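Glycosyltransferase (PDB 2IUY) probably transfers a sugar with retention of configuration during avilamycin A biosynthesis, as a nucleotide-binding GT-B enzyme of glycosyltransferase family GT4. Local coordinates at residues I22-P26 with V36-M40; A150-S154 with E223-L229. One frame throughout, in Å; residues are numbered along the deposited sequence.

How the interactions relate
Interaction 2 contains part of the UDP site between the two Rossmann-like domains of a GT-B fold, and interaction 1 lies close to it. Interaction 1 packs the loop after strand 5-9 on helix 31-45 of the N-terminal domain; interaction 2 joins the loop 150-154 to helix 222-231 of the C-terminal domain. Their centres lie 15 Å apart, yet they touch: Pro25 CG is 3.5 Å from Arg151 NH1, Met40 CE 3.5 Å from Arg151 NH2, and Asn38 ND2 3.4 Å from Tyr152 OH. Arg151 NE forms a salt bridge with Asp41, and Tyr152 OH hydrogen-bonds Glu260. The side chain of UDP-binding Arg225, in interaction 2, is about 7 Å from that of Pro25.

Interaction 1 of 2, residues I22-P26 with V36-M40; sequences ISVPP and VANLM
Residues 22-26 form a tight, irregular turn, reversed at the cis peptide bond between Val24 and Pro25, and the turn faces a helical segment, 36-40, in which Met40 N donates to Val36 O at 2.8 Å. The nearest CA pair is Pro25 and Ala37, 5.3 Å apart. Within the loop, Ser23 (chi1 p) donates from OG to Pro25 O at 2.7 Å, spanning the cis bond. This is the first Rossmann-like domain of the GT-B fold: the loop follows strand 5-9 and leads into helix 31-45, which it then packs against; the Pro25 side chain is about 7 Å from that of Arg225 and about 8 Å from that of Glu260, both UDP-binding. Contact between the segments is apolar. Val24 has its CA-to-CB bond toward the helix and, with chi1 t, brings CG1 to 3.7 Å from Ala37 CB, 4.1 Å from Val36 CG1 and 4.3 Å from CE of Met40, a selenomethionine. Pro25 CB lies 3.8 Å from Ala37 CB. Leu52 of strand 49-53 touches both Val24 and Val36.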
loop_
_atom_site.group_PDB
_atom_site.type_symbol
_atom_site.label_atom_id
_atom_site.label_comp_id
_atom_site.label_asym_id
_atom_site.label_seq_id
_atom_site.Cartn_x
_atom_site.Cartn_y
_atom_site.Cartn_z
ATOM N N ILE A 22 -3.616 -1.939 15.840
ATOM C CA ILE A 22 -3.482 -0.863 14.862
ATOM C C ILE A 22 -4.858 -0.710 14.215
ATOM O O ILE A 22 -5.546 -1.705 13.966
ATOM C CB ILE A 22 -2.366 -1.181 13.834
ATOM C CG1 ILE A 22 -0.970 -1.194 14.539
ATOM C CG2 ILE A 22 -2.389 -0.149 12.655
ATOM C CD1 ILE A 22 0.199 -1.706 13.647
ATOM N N SER A 23 -5.274 0.521 13.973
ATOM C CA SER A 23 -6.581 0.767 13.374
ATOM C C SER A 23 -6.552 0.842 11.839
ATOM O O SER A 23 -5.493 0.798 11.191
ATOM C CB SER A 23 -7.232 2.025 14.007
ATOM O OG SER A 23 -6.546 3.199 13.525
ATOM N N VAL A 24 -7.737 0.914 11.249
ATOM C CA VAL A 24 -7.882 1.172 9.850
ATOM C C VAL A 24 -8.740 2.409 9.707
ATOM O O VAL A 24 -9.901 2.403 10.139
ATOM C CB VAL A 24 -8.573 -0.043 9.134
ATOM C CG1 VAL A 24 -9.181 0.378 7.738
ATOM C CG2 VAL A 24 -7.607 -1.187 8.983
ATOM N N PRO A 25 -8.188 3.498 9.139
ATOM C CA PRO A 25 -6.821 3.652 8.687
ATOM C C PRO A 25 -5.901 3.759 9.901
ATOM O O PRO A 25 -6.373 4.044 11.019
ATOM C CB PRO A 25 -6.867 4.965 7.881
ATOM C CG PRO A 25 -7.935 5.729 8.478
ATOM C CD PRO A 25 -8.958 4.753 8.994
ATOM N N PRO A 26 -4.601 3.477 9.705
ATOM C CA PRO A 26 -3.777 3.342 10.878
ATOM C C PRO A 26 -3.367 4.705 11.441
ATOM O O PRO A 26 -3.318 5.706 10.712
ATOM C CB PRO A 26 -2.554 2.601 10.332
ATOM C CG PRO A 26 -2.427 3.099 8.947
ATOM C CD PRO A 26 -3.832 3.277 8.461
ATOM N N VAL A 36 -6.818 -1.237 3.097
ATOM C CA VAL A 36 -8.140 -1.694 3.559
ATOM C C VAL A 36 -9.098 -0.505 3.743
ATOM O O VAL A 36 -10.255 -0.600 3.411
ATOM C CB VAL A 36 -7.994 -2.525 4.877
ATOM C CG1 VAL A 36 -9.347 -2.984 5.392
ATOM C CG2 VAL A 36 -7.094 -3.759 4.631
ATOM N N ALA A 37 -8.584 0.619 4.284
ATOM C CA ALA A 37 -9.334 1.855 4.434
ATOM C C ALA A 37 -9.862 2.377 3.075
ATOM O O ALA A 37 -11.033 2.715 2.959
ATOM C CB ALA A 37 -8.460 2.922 5.149
ATOM N N ASN A 38 -8.994 2.413 2.074
ATOM C CA ASN A 38 -9.301 2.937 0.776
ATOM C C ASN A 38 -10.260 1.996 0.021
ATOM O O ASN A 38 -11.228 2.457 -0.647
ATOM C CB ASN A 38 -7.996 3.145 -0.061
ATOM C CG ASN A 38 -7.224 4.388 0.363
ATOM O OD1 ASN A 38 -7.749 5.516 0.332
ATOM N ND2 ASN A 38 -5.952 4.197 0.701
ATOM N N LEU A 39 -9.984 0.702 0.138
ATOM C CA LEU A 39 -10.888 -0.359 -0.354
ATOM C C LEU A 39 -12.293 -0.246 0.248
ATOM O O LEU A 39 -13.303 -0.262 -0.465
ATOM C CB LEU A 39 -10.300 -1.780 -0.129
ATOM C CG LEU A 39 -11.239 -2.907 -0.641
ATOM C CD1 LEU A 39 -11.680 -2.670 -2.118
ATOM C CD2 LEU A 39 -10.711 -4.303 -0.480
HETATM N N MSE A 40 -12.326 -0.156 1.563
HETATM C CA MSE A 40 -13.552 -0.073 2.325
HETATM C C MSE A 40 -14.428 1.123 1.895
HETATM O O MSE A 40 -15.644 1.019 1.845
HETATM C CB MSE A 40 -13.147 0.052 3.791
HETATM C CG MSE A 40 -14.229 0.456 4.733
HETATM SE SE MSE A 40 -13.404 0.606 6.508
HETATM C CE MSE A 40 -12.674 2.443 6.357
#

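Interaction 2 of 2, residues A150-S154 with E223-L229; sequences ARYRS and ERRLDLL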
loop_
_atom_site.group_PDB
_atom_site.type_symbol
_atom_site.label_atom_id
_atom_site.label_comp_id
_atom_site.label_asym_id
_atom_site.label_seq_id
_atom_site.Cartn_x
_atom_site.Cartn_y
_atom_site.Cartn_z
ATOM N N ALA A 150 -10.624 11.461 -1.385
ATOM C CA ALA A 150 -11.166 12.187 -0.214
ATOM C C ALA A 150 -10.253 12.060 0.987
ATOM O O ALA A 150 -10.280 12.886 1.868
ATOM C CB ALA A 150 -12.621 11.711 0.157
ATOM N N ARG A 151 -9.448 11.013 1.043
ATOM C CA ARG A 151 -8.542 10.814 2.176
ATOM C C ARG A 151 -7.246 11.603 2.016
ATOM O O ARG A 151 -6.432 11.627 2.947
ATOM C CB ARG A 151 -8.215 9.326 2.380
ATOM C CG ARG A 151 -9.358 8.517 2.998
ATOM C CD ARG A 151 -8.895 7.257 3.748
ATOM N NE ARG A 151 -10.062 6.479 4.203
ATOM C CZ ARG A 151 -10.656 6.532 5.407
ATOM N NH1 ARG A 151 -10.217 7.332 6.369
ATOM N NH2 ARG A 151 -11.730 5.770 5.649
ATOM N N TYR A 152 -7.039 12.190 0.836
ATOM C CA TYR A 152 -5.786 12.880 0.513
ATOM C C TYR A 152 -6.033 14.344 0.195
ATOM O O TYR A 152 -7.191 14.775 -0.021
ATOM C CB TYR A 152 -4.994 12.154 -0.608
ATOM C CG TYR A 152 -4.664 10.743 -0.136
ATOM C CD1 TYR A 152 -3.489 10.464 0.590
ATOM C CD2 TYR A 152 -5.586 9.710 -0.324
ATOM C CE1 TYR A 152 -3.247 9.169 1.082
ATOM C CE2 TYR A 152 -5.349 8.441 0.165
ATOM C CZ TYR A 152 -4.198 8.179 0.850
ATOM O OH TYR A 152 -4.043 6.892 1.297
ATOM N N ARG A 153 -4.941 15.104 0.178
ATOM C CA ARG A 153 -5.024 16.501 -0.174
ATOM C C ARG A 153 -5.380 16.641 -1.652
ATOM O O ARG A 153 -4.869 15.910 -2.526
ATOM C CB ARG A 153 -3.728 17.247 0.145
ATOM C CG ARG A 153 -3.319 17.271 1.588
ATOM C CD ARG A 153 -4.172 18.189 2.471
ATOM N NE ARG A 153 -3.710 18.093 3.858
ATOM C CZ ARG A 153 -4.423 17.614 4.875
ATOM N NH1 ARG A 153 -5.690 17.230 4.704
ATOM N NH2 ARG A 153 -3.881 17.572 6.101
ATOM N N SER A 154 -6.228 17.621 -1.904
ATOM C CA SER A 154 -6.792 17.871 -3.186
ATOM C C SER A 154 -6.147 19.089 -3.804
ATOM O O SER A 154 -5.411 19.832 -3.141
ATOM C CB SER A 154 -8.296 18.096 -3.016
ATOM O OG SER A 154 -8.508 19.356 -2.403
ATOM N N GLU A 223 -2.369 13.973 9.976
ATOM C CA GLU A 223 -2.339 15.147 9.134
ATOM C C GLU A 223 -0.962 15.532 8.572
ATOM O O GLU A 223 -0.885 16.059 7.474
ATOM C CB GLU A 223 -2.977 16.332 9.858
ATOM C CG GLU A 223 -4.460 16.113 10.227
ATOM C CD GLU A 223 -5.340 15.961 8.996
ATOM O OE1 GLU A 223 -5.294 16.853 8.102
ATOM O OE2 GLU A 223 -6.053 14.933 8.917
ATOM N N ARG A 224 0.125 15.293 9.303
ATOM C CA ARG A 224 1.452 15.630 8.754
ATOM C C ARG A 224 1.793 14.743 7.556
ATOM O O ARG A 224 2.282 15.204 6.550
ATOM C CB ARG A 224 2.585 15.630 9.822
ATOM C CG ARG A 224 3.975 15.805 9.146
ATOM C CD ARG A 224 5.008 16.752 9.745
ATOM N NE ARG A 224 5.720 16.036 10.752
ATOM C CZ ARG A 224 7.026 15.943 10.931
ATOM N NH1 ARG A 224 7.944 16.594 10.214
ATOM N NH2 ARG A 224 7.394 15.185 11.940
ATOM N N ARG A 225 1.514 13.466 7.676
ATOM C CA ARG A 225 1.666 12.504 6.608
ATOM C C ARG A 225 1.086 12.956 5.239
ATOM O O ARG A 225 1.736 12.855 4.186
ATOM C CB ARG A 225 0.991 11.232 7.058
ATOM C CG ARG A 225 1.380 10.036 6.260
ATOM C CD ARG A 225 0.353 8.925 6.409
ATOM N NE ARG A 225 0.777 7.849 5.542
ATOM C CZ ARG A 225 0.087 7.399 4.498
ATOM N NH1 ARG A 225 -1.122 7.872 4.204
ATOM N NH2 ARG A 225 0.631 6.443 3.773
ATOM N N LEU A 226 -0.148 13.465 5.296
ATOM C CA LEU A 226 -0.876 13.972 4.152
ATOM C C LEU A 226 -0.266 15.207 3.548
ATOM O O LEU A 226 -0.145 15.298 2.330
ATOM C CB LEU A 226 -2.284 14.315 4.591
ATOM C CG LEU A 226 -3.198 13.215 5.071
ATOM C CD1 LEU A 226 -4.574 13.898 5.188
ATOM C CD2 LEU A 226 -3.202 11.957 4.109
ATOM N N ASP A 227 0.105 16.166 4.403
ATOM C CA ASP A 227 0.791 17.367 3.937
ATOM C C ASP A 227 2.140 17.031 3.287
ATOM O O ASP A 227 2.469 17.586 2.242
ATOM C CB ASP A 227 1.030 18.349 5.088
ATOM C CG ASP A 227 -0.268 18.944 5.644
ATOM O OD1 ASP A 227 -1.156 19.284 4.833
ATOM O OD2 ASP A 227 -0.379 19.094 6.891
ATOM N N LEU A 228 2.914 16.131 3.897
ATOM C CA LEU A 228 4.216 15.715 3.322
ATOM C C LEU A 228 4.039 15.121 1.925
ATOM O O LEU A 228 4.746 15.468 0.979
ATOM C CB LEU A 228 4.911 14.712 4.268
ATOM C CG LEU A 228 5.538 15.269 5.557
ATOM C CD1 LEU A 228 6.093 14.104 6.412
ATOM C CD2 LEU A 228 6.643 16.268 5.238
ATOM N N LEU A 229 3.054 14.236 1.802
ATOM C CA LEU A 229 2.727 13.595 0.516
ATOM C C LEU A 229 2.453 14.604 -0.599
ATOM O O LEU A 229 2.957 14.466 -1.724
ATOM C CB LEU A 229 1.513 12.677 0.688
ATOM C CG LEU A 229 1.583 11.147 0.693
ATOM C CD1 LEU A 229 2.940 10.485 0.406
ATOM C CD2 LEU A 229 0.815 10.512 1.884
HETATM O O HOH W 1 -2.102 14.044 0.859
#
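This contact flanks the UDP site through Arg225 and Tyr152, and at its other end a salt-bridge network ties the loop 150-154 to helix 222-231. Arg153 reaches two acids one helical turn apart: NH2 donates to Glu223 OE1 at 2.6 Å and NE to Asp227 OD1 at 3.0 Å, with a weak third bond from NH2 to Asp227 OD1 at 3.5 Å. Glu223 OE1 and Asp227 OD1 lie near the guanidinium plane, while Leu226 CD1 covers one face, 3.5 Å from Arg153 NH1. A water bridges the backbones, accepting from Arg153 N at 3.1 Å and donating to Leu226 O at 2.8 Å. On the side of Tyr152, Leu226 CD2 packs 3.8 Å from Tyr152 CD1, and Leu229 CD2 approaches the ring edge at 4.4 Å from Tyr152 CE1. Arg225 NH1 is also at that edge, 4.0 Å from Tyr152 CE1; Glu260 joins the two residues, hydrogen-bonding Tyr152 OH and forming a salt bridge with Arg225 NH2. Arg225 and Glu260 bind UDP, placing this end at the nucleotide site of the C-terminal domain in a GT-B glycosyltransferase.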